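Local coordinates for NikO protein (Streptomyces tendae, PDB 4FQD), which is an enolpyruvyl transferase essential in nikkomycin biosynthesis, related to the MurA enzymes that transfer enolpyruvyl from phosphoenolpyruvate to UDP-N-acetylglucosamine, at residues G275-D280 and H321-P326; L304-V309 and R328-T333. The protein carries 4 engineered substitutions. All blocks are in the same frame, centred on the assembly; numbering follows the deposited sequence.

Interaction 1: residues G275-D280 and H321-P326; sequences GVLLAD and HPLTKP
The carbonyl oxygen of Val276 takes a bent hydrogen bond from the backbone N of Leu323 (3.0 Å, 136° at the hydrogen). Pro322 CA approaches the same oxygen to 3.3 Å as a CA-H...O contact. A reverse contact of this kind runs from Val276 CA to His321 O. The Pro322 ring lies against the carbonyls of Gly275 and Ala279, its CB 3.2 Å from Ala279 O, an oxygen that accepts a hydrogen bond from Arg23. The contact thus seats the loop leaving strand 317-320 on the C-terminal part of helix 265-278, within the inverse beta/alpha barrel of the enolpyruvyl transferases. Val276 CG1, anti to the backbone N (chi1 168°), meets Leu323 CD2 at 3.6 Å, the two side chains crossing obliquely. The other methyl of Leu323, CD1, touches Leu277 CD2 at 3.8 Å. An alanine in place of Leu323 would probably leave Val276 CG1 and Leu277 CD2 without their apolar partner on the loop and open a gap beside the helix. Tyr353 and Leu350 of the same chain also border this apolar patch.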
# COMPACT_ATOMS: atom_id res chain seq x y z
N GLY A 275 -12.27 19.03 12.19
CA GLY A 275 -12.66 20.24 11.49
C GLY A 275 -13.35 19.97 10.17
O GLY A 275 -14.29 20.67 9.80
N VAL A 276 -12.88 18.96 9.45
CA VAL A 276 -13.44 18.60 8.15
C VAL A 276 -14.84 18.01 8.28
O VAL A 276 -15.73 18.31 7.47
CB VAL A 276 -12.52 17.62 7.40
CG1 VAL A 276 -13.23 17.01 6.20
CG2 VAL A 276 -11.24 18.31 6.96
N LEU A 277 -15.05 17.20 9.31
CA LEU A 277 -16.29 16.43 9.43
C LEU A 277 -17.31 16.99 10.42
O LEU A 277 -18.50 16.69 10.31
CB LEU A 277 -15.96 14.98 9.80
CG LEU A 277 -15.05 14.22 8.84
CD1 LEU A 277 -14.81 12.80 9.32
CD2 LEU A 277 -15.63 14.22 7.43
N LEU A 278 -16.86 17.79 11.38
CA LEU A 278 -17.75 18.23 12.46
C LEU A 278 -17.99 19.74 12.52
O LEU A 278 -18.97 20.18 13.11
CB LEU A 278 -17.23 17.73 13.81
CG LEU A 278 -17.02 16.21 13.92
CD1 LEU A 278 -16.46 15.85 15.29
CD2 LEU A 278 -18.32 15.47 13.65
N ALA A 279 -17.10 20.52 11.91
CA ALA A 279 -17.21 21.97 11.96
C ALA A 279 -18.07 22.53 10.83
O ALA A 279 -18.24 21.88 9.80
CB ALA A 279 -15.83 22.61 11.95
N ASP A 280 -18.62 23.72 11.04
CA ASP A 280 -19.40 24.40 10.00
C ASP A 280 -18.66 25.62 9.48
O ASP A 280 -19.04 26.21 8.47
CB ASP A 280 -20.79 24.78 10.52
CG ASP A 280 -20.72 25.65 11.76
OD1 ASP A 280 -19.67 25.65 12.43
OD2 ASP A 280 -21.73 26.33 12.06
N HIS A 321 -10.75 23.01 6.67
CA HIS A 321 -12.05 23.40 6.14
C HIS A 321 -13.03 22.23 6.14
O HIS A 321 -12.67 21.11 5.77
CB HIS A 321 -11.91 23.96 4.73
CG HIS A 321 -11.13 25.23 4.66
ND1 HIS A 321 -11.68 26.42 4.25
CD2 HIS A 321 -9.83 25.50 4.95
CE1 HIS A 321 -10.76 27.37 4.28
NE2 HIS A 321 -9.63 26.84 4.71
N PRO A 322 -14.28 22.49 6.55
CA PRO A 322 -15.36 21.49 6.51
C PRO A 322 -15.63 21.02 5.09
O PRO A 322 -15.20 21.66 4.13
CB PRO A 322 -16.57 22.26 7.05
CG PRO A 322 -15.98 23.36 7.87
CD PRO A 322 -14.73 23.75 7.16
N LEU A 323 -16.34 19.91 4.96
CA LEU A 323 -16.67 19.35 3.65
C LEU A 323 -17.50 20.30 2.80
O LEU A 323 -18.44 20.92 3.29
CB LEU A 323 -17.41 18.02 3.81
CG LEU A 323 -16.58 16.83 4.30
CD1 LEU A 323 -17.46 15.59 4.44
CD2 LEU A 323 -15.43 16.56 3.34
N THR A 324 -17.14 20.41 1.53
CA THR A 324 -17.92 21.18 0.57
C THR A 324 -18.47 20.23 -0.48
O THR A 324 -19.37 20.57 -1.24
CB THR A 324 -17.06 22.26 -0.12
OG1 THR A 324 -15.92 21.65 -0.73
CG2 THR A 324 -16.60 23.29 0.90
N LYS A 325 -17.92 19.02 -0.50
CA LYS A 325 -18.33 17.97 -1.42
C LYS A 325 -17.73 16.66 -0.94
O LYS A 325 -16.81 16.67 -0.11
CB LYS A 325 -17.87 18.30 -2.84
CG LYS A 325 -16.36 18.36 -3.02
CD LYS A 325 -16.00 18.73 -4.45
CE LYS A 325 -14.50 18.64 -4.68
NZ LYS A 325 -13.74 19.55 -3.79
N PRO A 326 -18.25 15.52 -1.42
CA PRO A 326 -17.68 14.22 -1.05
C PRO A 326 -16.19 14.11 -1.34
O PRO A 326 -15.69 14.73 -2.29
CB PRO A 326 -18.46 13.24 -1.93
CG PRO A 326 -19.78 13.89 -2.13
CD PRO A 326 -19.49 15.37 -2.22

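Interaction 2: residues L304-V309 and R328-T333; sequences LDRMGV and RPVEFT
Backbone polar contacts join Met307 to Arg328: Arg328 N donates to Met307 O (2.8 Å, 161° at the hydrogen), while Met307 CA makes a CA-H...O contact with Arg328 O.

Two arginines, one from each segment, reach across the contact. The Arg328 chain is bent at chi2 and chi3; one face of its guanidinium lies over Gly308 N, which stands 4.1 Å from the plane over its centre. Arg328 NE is 3.1 Å from Arg306 O. Arg306 reaches instead to the strand: its NH2 makes a weak bond to Glu331 O (3.3 Å) at the guanidinium edge, in plane, and also donates to a water that accepts from Glu331 N. NH1 of Arg306 forms a salt bridge with Asp302, which would help to fix the rotation of the group. A second water donates to Arg306 O and, at longer range, to Pro329 O.

Apolar contact centres on Val330, whose CG1, anti to the carbonyl carbon (chi1 -72°), meets Met307 CG at 3.7 Å and Arg306 CB at 3.9 Å. The Met307 and Val330 side chains cross at about a right angle.

Strand 331-334 pairs with strand 356-362, and Glu331 OE1 accepts a hydrogen bond from Thr333 N of the second subunit. The helix itself ends in a Schellman motif: Val309 N bonds Leu304 O at 2.8 Å, Gly308 N bonds Asp305 O weakly, and Gly308 is the C-prime residue with positive phi.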
# COMPACT_ATOMS: atom_id res chain seq x y z
N LEU A 304 -4.32 13.68 2.34
CA LEU A 304 -5.37 14.68 2.50
C LEU A 304 -5.62 15.44 1.20
O LEU A 304 -6.77 15.72 0.85
CB LEU A 304 -5.02 15.67 3.61
CG LEU A 304 -4.97 15.11 5.04
CD1 LEU A 304 -4.63 16.21 6.03
CD2 LEU A 304 -6.30 14.45 5.40
N ASP A 305 -4.55 15.75 0.49
CA ASP A 305 -4.65 16.45 -0.79
C ASP A 305 -5.30 15.55 -1.84
O ASP A 305 -6.06 16.01 -2.68
CB ASP A 305 -3.27 16.90 -1.27
CG ASP A 305 -3.33 17.61 -2.61
OD1 ASP A 305 -4.30 18.36 -2.85
OD2 ASP A 305 -2.40 17.41 -3.43
N ARG A 306 -4.99 14.26 -1.77
CA ARG A 306 -5.54 13.29 -2.71
C ARG A 306 -7.02 13.02 -2.44
O ARG A 306 -7.78 12.70 -3.35
CB ARG A 306 -4.74 11.99 -2.68
CG ARG A 306 -3.43 12.06 -3.46
CD ARG A 306 -2.40 11.08 -2.92
NE ARG A 306 -2.89 9.70 -2.89
CZ ARG A 306 -2.25 8.69 -2.32
NH1 ARG A 306 -1.08 8.90 -1.72
NH2 ARG A 306 -2.77 7.47 -2.34
N MET A 307 -7.42 13.15 -1.18
CA MET A 307 -8.81 12.94 -0.80
C MET A 307 -9.67 14.16 -1.10
O MET A 307 -10.89 14.08 -1.18
CB MET A 307 -8.93 12.56 0.68
CG MET A 307 -8.21 11.27 1.05
SD MET A 307 -8.45 10.79 2.77
CE MET A 307 -10.11 10.13 2.71
N GLY A 308 -9.01 15.31 -1.28
CA GLY A 308 -9.71 16.55 -1.56
C GLY A 308 -9.90 17.41 -0.33
O GLY A 308 -10.69 18.35 -0.33
N VAL A 309 -9.17 17.08 0.73
CA VAL A 309 -9.24 17.83 1.98
C VAL A 309 -8.41 19.11 1.90
O VAL A 309 -7.22 19.07 1.58
CB VAL A 309 -8.75 16.98 3.18
CG1 VAL A 309 -8.55 17.86 4.41
CG2 VAL A 309 -9.72 15.85 3.46
N ARG A 328 -12.43 11.94 -2.02
CA ARG A 328 -11.97 10.90 -2.93
C ARG A 328 -11.27 9.79 -2.16
O ARG A 328 -10.52 10.07 -1.22
CB ARG A 328 -11.04 11.49 -4.00
CG ARG A 328 -11.76 12.18 -5.14
CD ARG A 328 -11.33 13.64 -5.26
NE ARG A 328 -9.88 13.78 -5.29
CZ ARG A 328 -9.25 14.94 -5.40
NH1 ARG A 328 -7.92 14.98 -5.41
NH2 ARG A 328 -9.94 16.07 -5.49
N PRO A 329 -11.50 8.54 -2.56
CA PRO A 329 -10.90 7.39 -1.88
C PRO A 329 -9.40 7.27 -2.17
O PRO A 329 -8.93 7.74 -3.21
CB PRO A 329 -11.64 6.20 -2.49
CG PRO A 329 -12.04 6.67 -3.84
CD PRO A 329 -12.35 8.13 -3.69
N VAL A 330 -8.67 6.65 -1.25
CA VAL A 330 -7.24 6.46 -1.40
C VAL A 330 -6.82 5.07 -0.94
O VAL A 330 -7.48 4.46 -0.10
CB VAL A 330 -6.43 7.50 -0.59
CG1 VAL A 330 -6.53 8.88 -1.23
CG2 VAL A 330 -6.91 7.53 0.85
N GLU A 331 -5.71 4.57 -1.49
CA GLU A 331 -5.09 3.37 -0.97
C GLU A 331 -3.65 3.70 -0.56
O GLU A 331 -2.92 4.36 -1.30
CB GLU A 331 -5.15 2.21 -1.97
CG GLU A 331 -4.19 2.28 -3.15
CD GLU A 331 -2.84 1.65 -2.85
OE1 GLU A 331 -1.94 1.73 -3.72
OE2 GLU A 331 -2.66 1.07 -1.75
N PHE A 332 -3.26 3.25 0.63
CA PHE A 332 -1.94 3.56 1.14
C PHE A 332 -1.50 2.56 2.20
O PHE A 332 -2.27 1.70 2.62
CB PHE A 332 -1.91 4.98 1.72
CG PHE A 332 -2.76 5.15 2.94
CD1 PHE A 332 -4.11 5.45 2.83
CD2 PHE A 332 -2.21 5.02 4.21
CE1 PHE A 332 -4.89 5.61 3.95
CE2 PHE A 332 -3.00 5.18 5.34
CZ PHE A 332 -4.34 5.48 5.21
N THR A 333 -0.25 2.70 2.64
CA THR A 333 0.30 1.82 3.65
C THR A 333 0.92 2.63 4.79
O THR A 333 1.83 3.43 4.56
CB THR A 333 1.37 0.89 3.06
OG1 THR A 333 0.78 0.06 2.05
CG2 THR A 333 1.97 0.01 4.15
O HOH W 1 -5.15 6.29 -3.64
O HOH W 2 -7.65 10.33 -4.73

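Overall arrangement
Both contacts fasten the C-terminal part of a helix to the chain that runs from strand 317-320 to strand 331-334: interaction 1 takes helix 265-278 and the first half of that connection, while interaction 2 joins helix 298-307 to the end of that connection and the first residues of strand 331-334. Their centres are 15 Å apart, yet they touch where Val276 CG2 meets Val309 CG1 at 3.7 Å, and Leu350 of helix 344-351 packs against Val276 and Met307 alike. Both are partly buried: Val276 and Leu277 form the buried side of interaction 1, Met307 and Val330 that of interaction 2, while Arg328 lies at the surface. Interaction 1 is chiefly backbone and apolar; interaction 2 adds arginines and waters, and its strand reaches the second subunit.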